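Local structure of MDM10 isoform 1 (Saccharomyces cerevisiae, 7BTX) at residues Phe199-Ser202 and Asp203-Cys206; Ser419-Leu422 and Arg423-Thr426; Leu74-Ala78 and Gln79-Lys83. The protein serves as an outer-membrane component of the ERMES tether joining endoplasmic reticulum to mitochondria, and takes part in late assembly of the TOM complex. All blocks are in the same frame, centred on the assembly; numbering follows the deposited sequence.

How the contacts relate
From the N-terminal helix 5-16 the chain enters the barrel wall, and the three contacts mark places where it leaves or rejoins a strand. Contact 3 folds the chain back on the end of strand 68-76, at the start of the long, partly unmodelled loop to strand 140-147. Contact 1 closes the bend between strand 194-199 and strand 209-211, neighbouring strands of the wall. Contact 2 closes the hairpin of strands 413-420 and 426-434, late in the chain. The three follow in series, neither nested nor crossed, and none touches another. The centres of contacts 2 and 3, on opposite sides of the chain's centre, lie about 41 Å apart.

Contact 1: Phe199-Ser202 and Asp203-Cys206; sequences FSTS and DLLC
A chi1 of 173° swings the Phe-199 ring away from its own amide nitrogen, and the ring lies along the returning chain, obliquely to the backbone of Leu-204, Leu-205 and Cys-206. Its CE1 comes 3.3 Å from Leu-204 O, and CZ meets the methyl CD2 of Leu-204 at 4.2 Å. A similar torsion in Ser-200 (chi1 165°) sets OG beside the residue's own carbonyl carbon, where it accepts a bond from Ser-202 N at 2.9 Å. This is an ST turn, and it bends the chain just after strand 194-199. The same serine is held through its backbone too, since Ser-200 N donates to Leu-205 O at 2.6 Å. Phe-199 CA adds a CA-H...O contact to that oxygen at 3.4 Å. A single bridge pairs Phe-199 with Cys-206, so the bend joins strand 194-199 to the approach of strand 209-211 in the antiparallel order of the barrel wall. Inside the bend, Ser-202 OG sits 3.5 Å from Leu-205 CB, which also packs against Ser-200 CB at 3.9 Å. Beyond the pair of segments, Leu-205 packs on the backbone of another protein's chain. Thr-201 OG1 bonds to Leu-182 O in the preceding strand, and Asp-203 OD2 to Ser-243 OG in a nearby loop.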
ATOM      1  N   PHE D 199       0.464  24.822 -30.745  1.00 49.78           N
ATOM      2  CA  PHE D 199      -0.759  25.117 -30.017  1.00 49.78           C
ATOM      3  C   PHE D 199      -0.989  23.991 -29.029  1.00 49.78           C
ATOM      4  O   PHE D 199      -0.790  22.824 -29.365  1.00 49.78           O
ATOM      5  CB  PHE D 199      -1.957  25.254 -30.955  1.00 49.78           C
ATOM      6  CG  PHE D 199      -3.269  25.395 -30.240  1.00 49.78           C
ATOM      7  CD1 PHE D 199      -3.593  26.576 -29.598  1.00 49.78           C
ATOM      8  CD2 PHE D 199      -4.175  24.351 -30.209  1.00 49.78           C
ATOM      9  CE1 PHE D 199      -4.795  26.712 -28.936  1.00 49.78           C
ATOM     10  CE2 PHE D 199      -5.381  24.482 -29.550  1.00 49.78           C
ATOM     11  CZ  PHE D 199      -5.690  25.664 -28.915  1.00 49.78           C
ATOM     12  N   SER D 200      -1.404  24.335 -27.822  1.00 53.11           N
ATOM     13  CA  SER D 200      -1.616  23.356 -26.771  1.00 53.11           C
ATOM     14  C   SER D 200      -3.029  23.494 -26.226  1.00 53.11           C
ATOM     15  O   SER D 200      -3.843  24.258 -26.736  1.00 53.11           O
ATOM     16  CB  SER D 200      -0.582  23.527 -25.661  1.00 53.11           C
ATOM     17  OG  SER D 200      -0.980  22.821 -24.503  1.00 53.11           O
ATOM     18  N   THR D 201      -3.320  22.733 -25.179  1.00 56.90           N
ATOM     19  CA  THR D 201      -4.576  22.883 -24.460  1.00 56.90           C
ATOM     20  C   THR D 201      -4.283  22.892 -22.960  1.00 56.90           C
ATOM     21  O   THR D 201      -5.103  22.461 -22.143  1.00 56.90           O
ATOM     22  CB  THR D 201      -5.564  21.775 -24.860  1.00 56.90           C
ATOM     23  OG1 THR D 201      -5.444  21.537 -26.264  1.00 56.90           O
ATOM     24  CG2 THR D 201      -7.009  22.221 -24.659  1.00 56.90           C
ATOM     25  N   SER D 202      -3.091  23.352 -22.581  1.00 65.64           N
ATOM     26  CA  SER D 202      -2.756  23.433 -21.167  1.00 65.64           C
ATOM     27  C   SER D 202      -3.472  24.609 -20.517  1.00 65.64           C
ATOM     28  O   SER D 202      -4.340  24.420 -19.659  1.00 65.64           O
ATOM     29  CB  SER D 202      -1.241  23.553 -20.989  1.00 65.64           C
ATOM     30  OG  SER D 202      -0.722  24.612 -21.771  1.00 65.64           O
ATOM     31  N   ASP D 203      -3.138  25.832 -20.923  1.00 69.14           N
ATOM     32  CA  ASP D 203      -4.017  26.939 -20.581  1.00 69.14           C
ATOM     33  C   ASP D 203      -4.943  27.195 -21.759  1.00 69.14           C
ATOM     34  O   ASP D 203      -6.131  26.862 -21.717  1.00 69.14           O
ATOM     35  CB  ASP D 203      -3.194  28.190 -20.268  1.00 69.14           C
ATOM     36  CG  ASP D 203      -2.749  28.251 -18.824  1.00 69.14           C
ATOM     37  OD1 ASP D 203      -3.110  27.344 -18.044  1.00 69.14           O
ATOM     38  OD2 ASP D 203      -2.034  29.210 -18.467  1.00 69.14           O
ATOM     39  N   LEU D 204      -4.385  27.790 -22.816  1.00 62.38           N
ATOM     40  CA  LEU D 204      -4.808  27.597 -24.196  1.00 62.38           C
ATOM     41  C   LEU D 204      -3.604  27.745 -25.108  1.00 62.38           C
ATOM     42  O   LEU D 204      -3.736  28.244 -26.230  1.00 62.38           O
ATOM     43  CB  LEU D 204      -5.919  28.560 -24.610  1.00 62.38           C
ATOM     44  CG  LEU D 204      -7.346  28.005 -24.588  1.00 62.38           C
ATOM     45  CD1 LEU D 204      -8.294  28.950 -25.299  1.00 62.38           C
ATOM     46  CD2 LEU D 204      -7.416  26.621 -25.200  1.00 62.38           C
ATOM     47  N   LEU D 205      -2.437  27.318 -24.624  1.00 58.85           N
ATOM     48  CA  LEU D 205      -1.124  27.854 -24.969  1.00 58.85           C
ATOM     49  C   LEU D 205      -0.796  27.770 -26.449  1.00 58.85           C
ATOM     50  O   LEU D 205      -0.606  26.681 -26.993  1.00 58.85           O
ATOM     51  CB  LEU D 205      -0.070  27.098 -24.161  1.00 58.85           C
ATOM     52  CG  LEU D 205       1.400  27.465 -24.327  1.00 58.85           C
ATOM     53  CD1 LEU D 205       1.700  28.768 -23.620  1.00 58.85           C
ATOM     54  CD2 LEU D 205       2.266  26.356 -23.787  1.00 58.85           C
ATOM     55  N   CYS D 206      -0.728  28.928 -27.091  1.00 55.35           N
ATOM     56  CA  CYS D 206      -0.210  29.062 -28.440  1.00 55.35           C
ATOM     57  C   CYS D 206       1.250  29.476 -28.362  1.00 55.35           C
ATOM     58  O   CYS D 206       1.695  30.061 -27.376  1.00 55.35           O
ATOM     59  CB  CYS D 206      -1.013  30.089 -29.244  1.00 55.35           C
ATOM     60  SG  CYS D 206      -0.513  30.229 -30.975  1.00 55.35           S
TER

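Contact 2: Ser419-Leu422 and Arg423-Thr426; sequences STSL and RDKT
Ser-421 and Thr-426 face each other where the hairpin closes, linked by a weak backbone bond from Ser-421 N to Thr-426 O of 3.3 Å (151° at the hydrogen), while the chain between them turns back through a Lys-425 of left-handed backbone conformation. Beside that bond, Thr-420 puts its methyl CG2 3.6 Å from the same carbonyl oxygen, giving it an apolar neighbour next to its polar one. The Thr-426 hydroxyl stands between the residue's backbone N and carbonyl carbon (chi1 57°), which carries OG1 to 3.6 Å from Ser-421 CB. The Ser-421 hydroxyl itself points forward: anti to the backbone N (chi1 178°), OG hangs over the start of the turn, 3.7 Å from Asp-424 N and 4.0 Å from Asp-424 OD2. On the return, Lys-425 brings CD alongside Ser-421 O at 4.1 Å. The Arg-423 side chain is held by residues outside the turn: NE makes a salt bridge to Glu-304 and NH2 a weak hydrogen bond to Ser-305 O. The whole forms the short connection of an antiparallel beta hairpin between strands 413-420 and 426-434; Ser-419 pairs with Lys-428 just inside it, Thr-426 packs on Glu-445 and Val-447 of strand 439-447, and Lys-425 bonds through its backbone to Phe-448 beyond.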
ATOM      1  N   SER D 419      28.386  15.074 -12.714  1.00 47.47           N
ATOM      2  CA  SER D 419      27.843  16.421 -12.867  1.00 47.47           C
ATOM      3  C   SER D 419      27.849  17.198 -11.559  1.00 47.47           C
ATOM      4  O   SER D 419      26.971  17.010 -10.714  1.00 47.47           O
ATOM      5  CB  SER D 419      26.417  16.399 -13.416  1.00 47.47           C
ATOM      6  OG  SER D 419      25.502  15.939 -12.447  1.00 47.47           O
ATOM      7  N   THR D 420      28.807  18.104 -11.406  1.00 50.46           N
ATOM      8  CA  THR D 420      28.943  18.867 -10.175  1.00 50.46           C
ATOM      9  C   THR D 420      28.150  20.163 -10.255  1.00 50.46           C
ATOM     10  O   THR D 420      28.242  20.896 -11.236  1.00 50.46           O
ATOM     11  CB  THR D 420      30.416  19.184  -9.930  1.00 50.46           C
ATOM     12  OG1 THR D 420      31.179  17.974  -9.978  1.00 50.46           O
ATOM     13  CG2 THR D 420      30.608  19.836  -8.573  1.00 50.46           C
ATOM     14  N   SER D 421      27.363  20.449  -9.222  1.00 53.60           N
ATOM     15  CA  SER D 421      26.756  21.768  -9.086  1.00 53.60           C
ATOM     16  C   SER D 421      27.458  22.527  -7.967  1.00 53.60           C
ATOM     17  O   SER D 421      28.202  21.924  -7.189  1.00 53.60           O
ATOM     18  CB  SER D 421      25.261  21.657  -8.806  1.00 53.60           C
ATOM     19  OG  SER D 421      24.683  22.934  -8.630  1.00 53.60           O
ATOM     20  N   LEU D 422      27.247  23.838  -7.872  1.00 54.99           N
ATOM     21  CA  LEU D 422      27.922  24.615  -6.837  1.00 54.99           C
ATOM     22  C   LEU D 422      26.945  25.406  -5.980  1.00 54.99           C
ATOM     23  O   LEU D 422      27.217  25.661  -4.805  1.00 54.99           O
ATOM     24  CB  LEU D 422      28.951  25.560  -7.455  1.00 54.99           C
ATOM     25  CG  LEU D 422      30.409  25.100  -7.450  1.00 54.99           C
ATOM     26  CD1 LEU D 422      30.659  23.967  -8.425  1.00 54.99           C
ATOM     27  CD2 LEU D 422      31.320  26.271  -7.756  1.00 54.99           C
ATOM     28  N   ARG D 423      25.817  25.819  -6.556  1.00 62.23           N
ATOM     29  CA  ARG D 423      24.785  26.463  -5.752  1.00 62.23           C
ATOM     30  C   ARG D 423      24.120  25.456  -4.825  1.00 62.23           C
ATOM     31  O   ARG D 423      23.867  25.752  -3.652  1.00 62.23           O
ATOM     32  CB  ARG D 423      23.757  27.134  -6.664  1.00 62.23           C
ATOM     33  CG  ARG D 423      22.491  27.629  -5.972  1.00 62.23           C
ATOM     34  CD  ARG D 423      22.788  28.705  -4.937  1.00 62.23           C
ATOM     35  NE  ARG D 423      23.363  29.909  -5.530  1.00 62.23           N
ATOM     36  CZ  ARG D 423      24.000  30.847  -4.837  1.00 62.23           C
ATOM     37  NH1 ARG D 423      24.144  30.720  -3.526  1.00 62.23           N
ATOM     38  NH2 ARG D 423      24.494  31.910  -5.452  1.00 62.23           N
ATOM     39  N   ASP D 424      23.849  24.255  -5.327  1.00 61.53           N
ATOM     40  CA  ASP D 424      23.296  23.188  -4.509  1.00 61.53           C
ATOM     41  C   ASP D 424      24.370  22.311  -3.884  1.00 61.53           C
ATOM     42  O   ASP D 424      24.060  21.552  -2.957  1.00 61.53           O
ATOM     43  CB  ASP D 424      22.350  22.328  -5.348  1.00 61.53           C
ATOM     44  CG  ASP D 424      21.125  23.091  -5.807  1.00 61.53           C
ATOM     45  OD1 ASP D 424      20.167  23.208  -5.015  1.00 61.53           O
ATOM     46  OD2 ASP D 424      21.118  23.578  -6.956  1.00 61.53           O
ATOM     47  N   LYS D 425      25.607  22.408  -4.381  1.00 58.90           N
ATOM     48  CA  LYS D 425      26.794  21.723  -3.859  1.00 58.90           C
ATOM     49  C   LYS D 425      26.611  20.205  -3.853  1.00 58.90           C
ATOM     50  O   LYS D 425      26.769  19.532  -2.836  1.00 58.90           O
ATOM     51  CB  LYS D 425      27.171  22.252  -2.469  1.00 58.90           C
ATOM     52  CG  LYS D 425      28.656  22.133  -2.115  1.00 58.90           C
ATOM     53  CD  LYS D 425      29.572  22.385  -3.306  1.00 58.90           C
ATOM     54  CE  LYS D 425      31.031  22.208  -2.926  1.00 58.90           C
ATOM     55  NZ  LYS D 425      31.905  22.074  -4.124  1.00 58.90           N
ATOM     56  N   THR D 426      26.271  19.675  -5.022  1.00 54.20           N
ATOM     57  CA  THR D 426      26.036  18.254  -5.196  1.00 54.20           C
ATOM     58  C   THR D 426      27.087  17.663  -6.120  1.00 54.20           C
ATOM     59  O   THR D 426      27.909  18.371  -6.701  1.00 54.20           O
ATOM     60  CB  THR D 426      24.639  17.980  -5.760  1.00 54.20           C
ATOM     61  OG1 THR D 426      24.482  18.669  -7.003  1.00 54.20           O
ATOM     62  CG2 THR D 426      23.572  18.445  -4.793  1.00 54.20           C
TER

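Contact 3: Leu74-Ala78 and Gln79-Lys83; sequences LYSDA and QQLEK
Leu-81 is the apolar piece that folds back upon the strand end, meeting Leu-74 and Ser-76. Its CD2 approaches CD2 of Leu-74 at 4.1 Å, the two side chains crossing at a slant, methyl to methyl. Its other branch, CD1, rests on the serine, 3.7 Å from Ser-76 CB and 3.3 Å from Ser-76 OG. CG of Leu-81 is anti to the backbone N (chi1 -168°), and from there the two methyls part, one to each neighbour. Phe-12 of helix 5-16 and Leu-141 of strand 140-147 also touch Leu-81, so the leucine fills a seam between the barrel wall and the N-terminal helix, where Ala-78 too rests on Phe-12 and Ser-15. Replacing Leu-81 by alanine would remove both methyl branches, and is likely to open a gap between Leu-74, Phe-12 and the Ser-76 side chain.

The polar contacts are modest. Ser-76 OG, set between its backbone N and carbonyl carbon (chi1 78°), donates a weak bond to Ala-78 O at 3.2 Å. That carbonyl oxygen also has Leu-81 CB at 3.5 Å. Gln-79 CG lies 3.7 Å from Asp-77 O. The OE1 of Gln-79 lies 3.5 Å from Ser-76 O, a pairing of two acceptors that brings no attraction.

Backbone pairing is made by the strand and the residue after it: Leu-74 bonds to Asn-54, Tyr-75 to Tyr-142 and Asp-77 to Ser-140. The fold-back therefore probably owes much to apolar packing around Leu-81, while the buried serine hydroxyl is served within its own segment by the weak bond to Ala-78 O.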
ATOM      1  N   LEU D  74       2.347   0.965 -32.116  1.00 35.50           N
ATOM      2  CA  LEU D  74       3.220   1.779 -32.954  1.00 35.50           C
ATOM      3  C   LEU D  74       3.163   1.274 -34.385  1.00 35.50           C
ATOM      4  O   LEU D  74       3.634   0.173 -34.681  1.00 35.50           O
ATOM      5  CB  LEU D  74       4.654   1.770 -32.430  1.00 35.50           C
ATOM      6  CG  LEU D  74       5.737   2.342 -33.342  1.00 35.50           C
ATOM      7  CD1 LEU D  74       5.587   3.833 -33.476  1.00 35.50           C
ATOM      8  CD2 LEU D  74       7.096   2.003 -32.803  1.00 35.50           C
ATOM      9  N   TYR D  75       2.592   2.081 -35.269  1.00 41.19           N
ATOM     10  CA  TYR D  75       2.555   1.805 -36.697  1.00 41.19           C
ATOM     11  C   TYR D  75       3.117   3.018 -37.418  1.00 41.19           C
ATOM     12  O   TYR D  75       2.826   4.153 -37.036  1.00 41.19           O
ATOM     13  CB  TYR D  75       1.129   1.509 -37.158  1.00 41.19           C
ATOM     14  CG  TYR D  75       0.963   1.547 -38.652  1.00 41.19           C
ATOM     15  CD1 TYR D  75       1.558   0.590 -39.457  1.00 41.19           C
ATOM     16  CD2 TYR D  75       0.223   2.547 -39.259  1.00 41.19           C
ATOM     17  CE1 TYR D  75       1.420   0.625 -40.824  1.00 41.19           C
ATOM     18  CE2 TYR D  75       0.078   2.592 -40.627  1.00 41.19           C
ATOM     19  CZ  TYR D  75       0.678   1.627 -41.403  1.00 41.19           C
ATOM     20  OH  TYR D  75       0.534   1.668 -42.769  1.00 41.19           O
ATOM     21  N   SER D  76       3.924   2.788 -38.447  1.00 46.36           N
ATOM     22  CA  SER D  76       4.504   3.876 -39.216  1.00 46.36           C
ATOM     23  C   SER D  76       4.729   3.471 -40.666  1.00 46.36           C
ATOM     24  O   SER D  76       5.032   2.315 -40.966  1.00 46.36           O
ATOM     25  CB  SER D  76       5.819   4.323 -38.612  1.00 46.36           C
ATOM     26  OG  SER D  76       6.844   3.413 -38.950  1.00 46.36           O
ATOM     27  N   ASP D  77       4.589   4.449 -41.564  1.00 52.22           N
ATOM     28  CA  ASP D  77       4.867   4.225 -42.978  1.00 52.22           C
ATOM     29  C   ASP D  77       6.359   4.146 -43.259  1.00 52.22           C
ATOM     30  O   ASP D  77       6.767   3.506 -44.232  1.00 52.22           O
ATOM     31  CB  ASP D  77       4.261   5.339 -43.831  1.00 52.22           C
ATOM     32  CG  ASP D  77       2.767   5.453 -43.672  1.00 52.22           C
ATOM     33  OD1 ASP D  77       2.213   4.788 -42.776  1.00 52.22           O
ATOM     34  OD2 ASP D  77       2.146   6.212 -44.442  1.00 52.22           O
ATOM     35  N   ALA D  78       7.176   4.805 -42.440  1.00 57.16           N
ATOM     36  CA  ALA D  78       8.624   4.771 -42.601  1.00 57.16           C
ATOM     37  C   ALA D  78       9.131   3.388 -42.231  1.00 57.16           C
ATOM     38  O   ALA D  78       9.257   3.061 -41.048  1.00 57.16           O
ATOM     39  CB  ALA D  78       9.277   5.838 -41.730  1.00 57.16           C
ATOM     40  N   GLN D  79       9.449   2.581 -43.237  1.00 65.89           N
ATOM     41  CA  GLN D  79       9.728   1.167 -43.019  1.00 65.89           C
ATOM     42  C   GLN D  79      11.169   0.895 -42.609  1.00 65.89           C
ATOM     43  O   GLN D  79      11.651  -0.226 -42.812  1.00 65.89           O
ATOM     44  CB  GLN D  79       9.384   0.366 -44.276  1.00 65.89           C
ATOM     45  CG  GLN D  79       7.918  -0.056 -44.379  1.00 65.89           C
ATOM     46  CD  GLN D  79       7.438  -0.866 -43.183  1.00 65.89           C
ATOM     47  OE1 GLN D  79       6.900  -0.322 -42.217  1.00 65.89           O
ATOM     48  NE2 GLN D  79       7.630  -2.178 -43.247  1.00 65.89           N
ATOM     49  N   GLN D  80      11.868   1.885 -42.057  1.00 67.89           N
ATOM     50  CA  GLN D  80      13.224   1.728 -41.553  1.00 67.89           C
ATOM     51  C   GLN D  80      13.326   2.176 -40.099  1.00 67.89           C
ATOM     52  O   GLN D  80      14.401   2.556 -39.637  1.00 67.89           O
ATOM     53  CB  GLN D  80      14.212   2.514 -42.413  1.00 67.89           C
ATOM     54  CG  GLN D  80      14.299   2.075 -43.872  1.00 67.89           C
ATOM     55  CD  GLN D  80      13.252   2.743 -44.749  1.00 67.89           C
ATOM     56  OE1 GLN D  80      12.654   3.749 -44.363  1.00 67.89           O
ATOM     57  NE2 GLN D  80      13.029   2.188 -45.934  1.00 67.89           N
ATOM     58  N   LEU D  81      12.213   2.128 -39.366  1.00 62.69           N
ATOM     59  CA  LEU D  81      12.105   2.891 -38.128  1.00 62.69           C
ATOM     60  C   LEU D  81      12.774   2.196 -36.952  1.00 62.69           C
ATOM     61  O   LEU D  81      13.424   2.855 -36.136  1.00 62.69           O
ATOM     62  CB  LEU D  81      10.634   3.162 -37.815  1.00 62.69           C
ATOM     63  CG  LEU D  81      10.294   4.171 -36.719  1.00 62.69           C
ATOM     64  CD1 LEU D  81       9.186   5.037 -37.208  1.00 62.69           C
ATOM     65  CD2 LEU D  81       9.860   3.482 -35.450  1.00 62.69           C
ATOM     66  N   GLU D  82      12.633   0.881 -36.838  1.00 68.77           N
ATOM     67  CA  GLU D  82      13.098   0.179 -35.649  1.00 68.77           C
ATOM     68  C   GLU D  82      14.574  -0.195 -35.705  1.00 68.77           C
ATOM     69  O   GLU D  82      15.075  -0.817 -34.762  1.00 68.77           O
ATOM     70  CB  GLU D  82      12.235  -1.053 -35.391  1.00 68.77           C
ATOM     71  CG  GLU D  82      10.841  -0.677 -34.922  1.00 68.77           C
ATOM     72  CD  GLU D  82      10.059  -1.855 -34.399  1.00 68.77           C
ATOM     73  OE1 GLU D  82      10.035  -2.033 -33.164  1.00 68.77           O
ATOM     74  OE2 GLU D  82       9.467  -2.595 -35.211  1.00 68.77           O
ATOM     75  N   LYS D  83      15.281   0.172 -36.773  1.00 70.75           N
ATOM     76  CA  LYS D  83      16.734   0.216 -36.705  1.00 70.75           C
ATOM     77  C   LYS D  83      17.227   1.421 -35.921  1.00 70.75           C
ATOM     78  O   LYS D  83      18.383   1.435 -35.488  1.00 70.75           O
ATOM     79  CB  LYS D  83      17.343   0.243 -38.107  1.00 70.75           C
ATOM     80  CG  LYS D  83      16.998  -0.955 -38.973  1.00 70.75           C
ATOM     81  CD  LYS D  83      17.617  -0.820 -40.354  1.00 70.75           C
ATOM     82  CE  LYS D  83      16.679  -0.126 -41.320  1.00 70.75           C
ATOM     83  NZ  LYS D  83      15.408  -0.880 -41.480  1.00 70.75           N
TER